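Local coordinates for protein transcription elongation factor SPT6 (Candida glabrata, PDB 3GXW) that probably acts as a histone H3-H4 chaperone that maintains chromatin structure during RNA polymerase II elongation, represented in this chain by an SH2 domain, at residues Phe33-Ser38 / Leu45-Lys50. The protein carries 2 engineered substitutions. Sequence-based numbering, arbitrary orientation.
Sequences FVIRQS and LAITWK. With NA (sodium ion), chain F.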
loop_
_atom_site.group_PDB
_atom_site.type_symbol
_atom_site.label_atom_id
_atom_site.label_comp_id
_atom_site.label_asym_id
_atom_site.label_seq_id
_atom_site.Cartn_x
_atom_site.Cartn_y
_atom_site.Cartn_z
ATOM N N PHE A 33 -1.762 1.746 -6.918
ATOM C CA PHE A 33 -0.816 1.548 -5.819
ATOM C C PHE A 33 -0.287 0.124 -5.720
ATOM O O PHE A 33 -0.772 -0.782 -6.391
ATOM C CB PHE A 33 -1.532 1.859 -4.513
ATOM C CG PHE A 33 -2.684 0.926 -4.232
ATOM C CD1 PHE A 33 -2.508 -0.202 -3.442
ATOM C CD2 PHE A 33 -3.936 1.158 -4.791
ATOM C CE1 PHE A 33 -3.560 -1.089 -3.211
ATOM C CE2 PHE A 33 -5.000 0.273 -4.567
ATOM C CZ PHE A 33 -4.809 -0.852 -3.777
ATOM N N VAL A 34 0.696 -0.055 -4.841
ATOM C CA VAL A 34 1.292 -1.355 -4.580
ATOM C C VAL A 34 1.625 -1.433 -3.094
ATOM O O VAL A 34 1.767 -0.401 -2.424
ATOM C CB VAL A 34 2.604 -1.582 -5.379
ATOM C CG1 VAL A 34 2.333 -1.480 -6.868
ATOM C CG2 VAL A 34 3.667 -0.577 -4.956
ATOM N N ILE A 35 1.722 -2.658 -2.588
ATOM C CA ILE A 35 2.084 -2.896 -1.195
ATOM C C ILE A 35 3.485 -3.497 -1.276
ATOM O O ILE A 35 3.751 -4.326 -2.144
ATOM C CB ILE A 35 1.147 -3.914 -0.519
ATOM C CG1 ILE A 35 -0.317 -3.475 -0.674
ATOM C CG2 ILE A 35 1.516 -4.038 0.965
ATOM C CD1 ILE A 35 -0.670 -2.208 0.058
ATOM N N ARG A 36 4.372 -3.088 -0.375
ATOM C CA ARG A 36 5.750 -3.577 -0.390
ATOM C C ARG A 36 6.353 -3.634 1.009
ATOM O O ARG A 36 5.767 -3.133 1.966
ATOM C CB ARG A 36 6.617 -2.652 -1.258
ATOM C CG ARG A 36 6.629 -1.202 -0.777
ATOM C CD ARG A 36 7.473 -0.304 -1.682
ATOM N NE ARG A 36 7.433 1.102 -1.283
ATOM C CZ ARG A 36 8.098 1.619 -0.251
ATOM N NH1 ARG A 36 8.871 0.846 0.502
ATOM N NH2 ARG A 36 7.981 2.912 0.035
ATOM N N GLN A 37 7.533 -4.242 1.110
ATOM C CA GLN A 37 8.250 -4.343 2.379
ATOM C C GLN A 37 8.702 -2.941 2.818
ATOM O O GLN A 37 8.802 -2.021 1.995
ATOM C CB GLN A 37 9.493 -5.232 2.229
ATOM C CG GLN A 37 9.232 -6.700 1.887
ATOM C CD GLN A 37 8.479 -7.442 2.980
ATOM O OE1 GLN A 37 8.695 -7.203 4.171
ATOM N NE2 GLN A 37 7.605 -8.362 2.579
ATOM N N SER A 38 8.984 -2.788 4.108
ATOM C CA SER A 38 9.434 -1.506 4.645
ATOM C C SER A 38 10.489 -1.637 5.734
ATOM O O SER A 38 10.315 -2.397 6.677
ATOM C CB SER A 38 8.258 -0.717 5.216
ATOM O OG SER A 38 8.746 0.420 5.907
ATOM N N LEU A 45 4.910 -2.478 6.705
ATOM C CA LEU A 45 4.803 -2.610 5.263
ATOM C C LEU A 45 4.648 -1.177 4.792
ATOM O O LEU A 45 4.526 -0.264 5.605
ATOM C CB LEU A 45 3.570 -3.429 4.857
ATOM C CG LEU A 45 3.597 -4.932 5.160
ATOM C CD1 LEU A 45 2.232 -5.524 4.868
ATOM C CD2 LEU A 45 4.677 -5.625 4.315
ATOM N N ALA A 46 4.662 -0.970 3.486
ATOM C CA ALA A 46 4.500 0.371 2.962
ATOM C C ALA A 46 3.573 0.324 1.769
ATOM O O ALA A 46 3.539 -0.666 1.032
ATOM C CB ALA A 46 5.857 0.950 2.536
ATOM N N ILE A 47 2.806 1.395 1.597
ATOM C CA ILE A 47 1.923 1.517 0.454
ATOM C C ILE A 47 2.486 2.670 -0.366
ATOM O O ILE A 47 2.775 3.733 0.182
ATOM C CB ILE A 47 0.492 1.904 0.855
ATOM C CG1 ILE A 47 -0.083 0.875 1.822
ATOM C CG2 ILE A 47 -0.381 2.009 -0.390
ATOM C CD1 ILE A 47 -1.401 1.301 2.435
ATOM N N THR A 48 2.672 2.457 -1.662
ATOM C CA THR A 48 3.147 3.525 -2.528
ATOM C C THR A 48 2.036 3.710 -3.554
ATOM O O THR A 48 1.647 2.754 -4.228
ATOM C CB THR A 48 4.463 3.162 -3.245
ATOM O OG1 THR A 48 5.515 3.002 -2.279
ATOM C CG2 THR A 48 4.850 4.276 -4.214
ATOM N N TRP A 49 1.490 4.920 -3.635
ATOM C CA TRP A 49 0.419 5.188 -4.586
ATOM C C TRP A 49 0.637 6.491 -5.343
ATOM O O TRP A 49 1.332 7.382 -4.873
ATOM C CB TRP A 49 -0.951 5.200 -3.891
ATOM C CG TRP A 49 -1.173 6.297 -2.890
ATOM C CD1 TRP A 49 -0.666 6.375 -1.622
ATOM C CD2 TRP A 49 -2.024 7.440 -3.050
ATOM N NE1 TRP A 49 -1.160 7.490 -0.981
ATOM C CE2 TRP A 49 -1.994 8.161 -1.836
ATOM C CE3 TRP A 49 -2.813 7.920 -4.105
ATOM C CZ2 TRP A 49 -2.724 9.342 -1.645
ATOM C CZ3 TRP A 49 -3.541 9.093 -3.915
ATOM C CH2 TRP A 49 -3.490 9.788 -2.694
ATOM N N LYS A 50 0.041 6.577 -6.527
ATOM C CA LYS A 50 0.181 7.741 -7.392
ATOM C C LYS A 50 -0.876 8.813 -7.126
ATOM O O LYS A 50 -2.069 8.569 -7.294
ATOM C CB LYS A 50 0.103 7.275 -8.849
ATOM C CG LYS A 50 0.426 8.329 -9.893
ATOM C CD LYS A 50 0.292 7.741 -11.290
ATOM C CE LYS A 50 0.583 8.783 -12.361
ATOM N NZ LYS A 50 0.421 8.214 -13.721
HETATM NA NA NA F . 10.700 -4.845 7.073
HETATM O O HOH W 1 8.502 -4.984 5.661
HETATM O O HOH W 2 6.509 1.905 5.996
HETATM O O HOH W 3 10.764 -7.423 7.144
HETATM O O HOH W 4 12.597 -4.620 8.864
#
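Thr-48 OG1 takes a hydrogen bond from Arg-36 NE at 2.9 Å, close to the guanidinium plane and fairly straight at 160°. Arg-36 NH2 adds a weak bond to the same oxygen. His-58 ND1 accepts a bond from Arg-36 NH2 and makes a weak one with Thr-48 OG1. Ala-46 CB lies over the centre of one face of the Arg-36 guanidinium, 3.5 Å from its plane. Arg-36 CG sits between its backbone N and carbonyl carbon (chi1 59°), and the chain then runs extended from CG to NE, which carries the group across Ala-46 to Thr-48. This pairing of adjacent antiparallel strands belongs to the central sheet of the SH2 fold, between helices 18-25 and 86-99. The Phe-Val-Ile-Arg run of strand 33-37 corresponds to the FLVR motif, so Arg-36, with His-58 of strand 55-63 beside it, is consistent with the arginine of a phosphotyrosine pocket. A succinic acid, probably from the crystallisation liquor, bonds to Arg-36 NH1 here. Two hydrogen-bonded pairs join the strands, Val-34 with Thr-48 and Arg-36 with Ala-46. On the other face, towards helix 86-99, Ile-35 CD1 rests on Ile-47 CG1 at 3.6 Å. Phe-33 CB meets Trp-49 CB at 3.4 Å. One water links Ser-38 OG, also bonded to Arg-40 N, to Leu-45 O. Ser-38 O binds the sodium ion at 2.5 Å, with Gly-41 O and three waters.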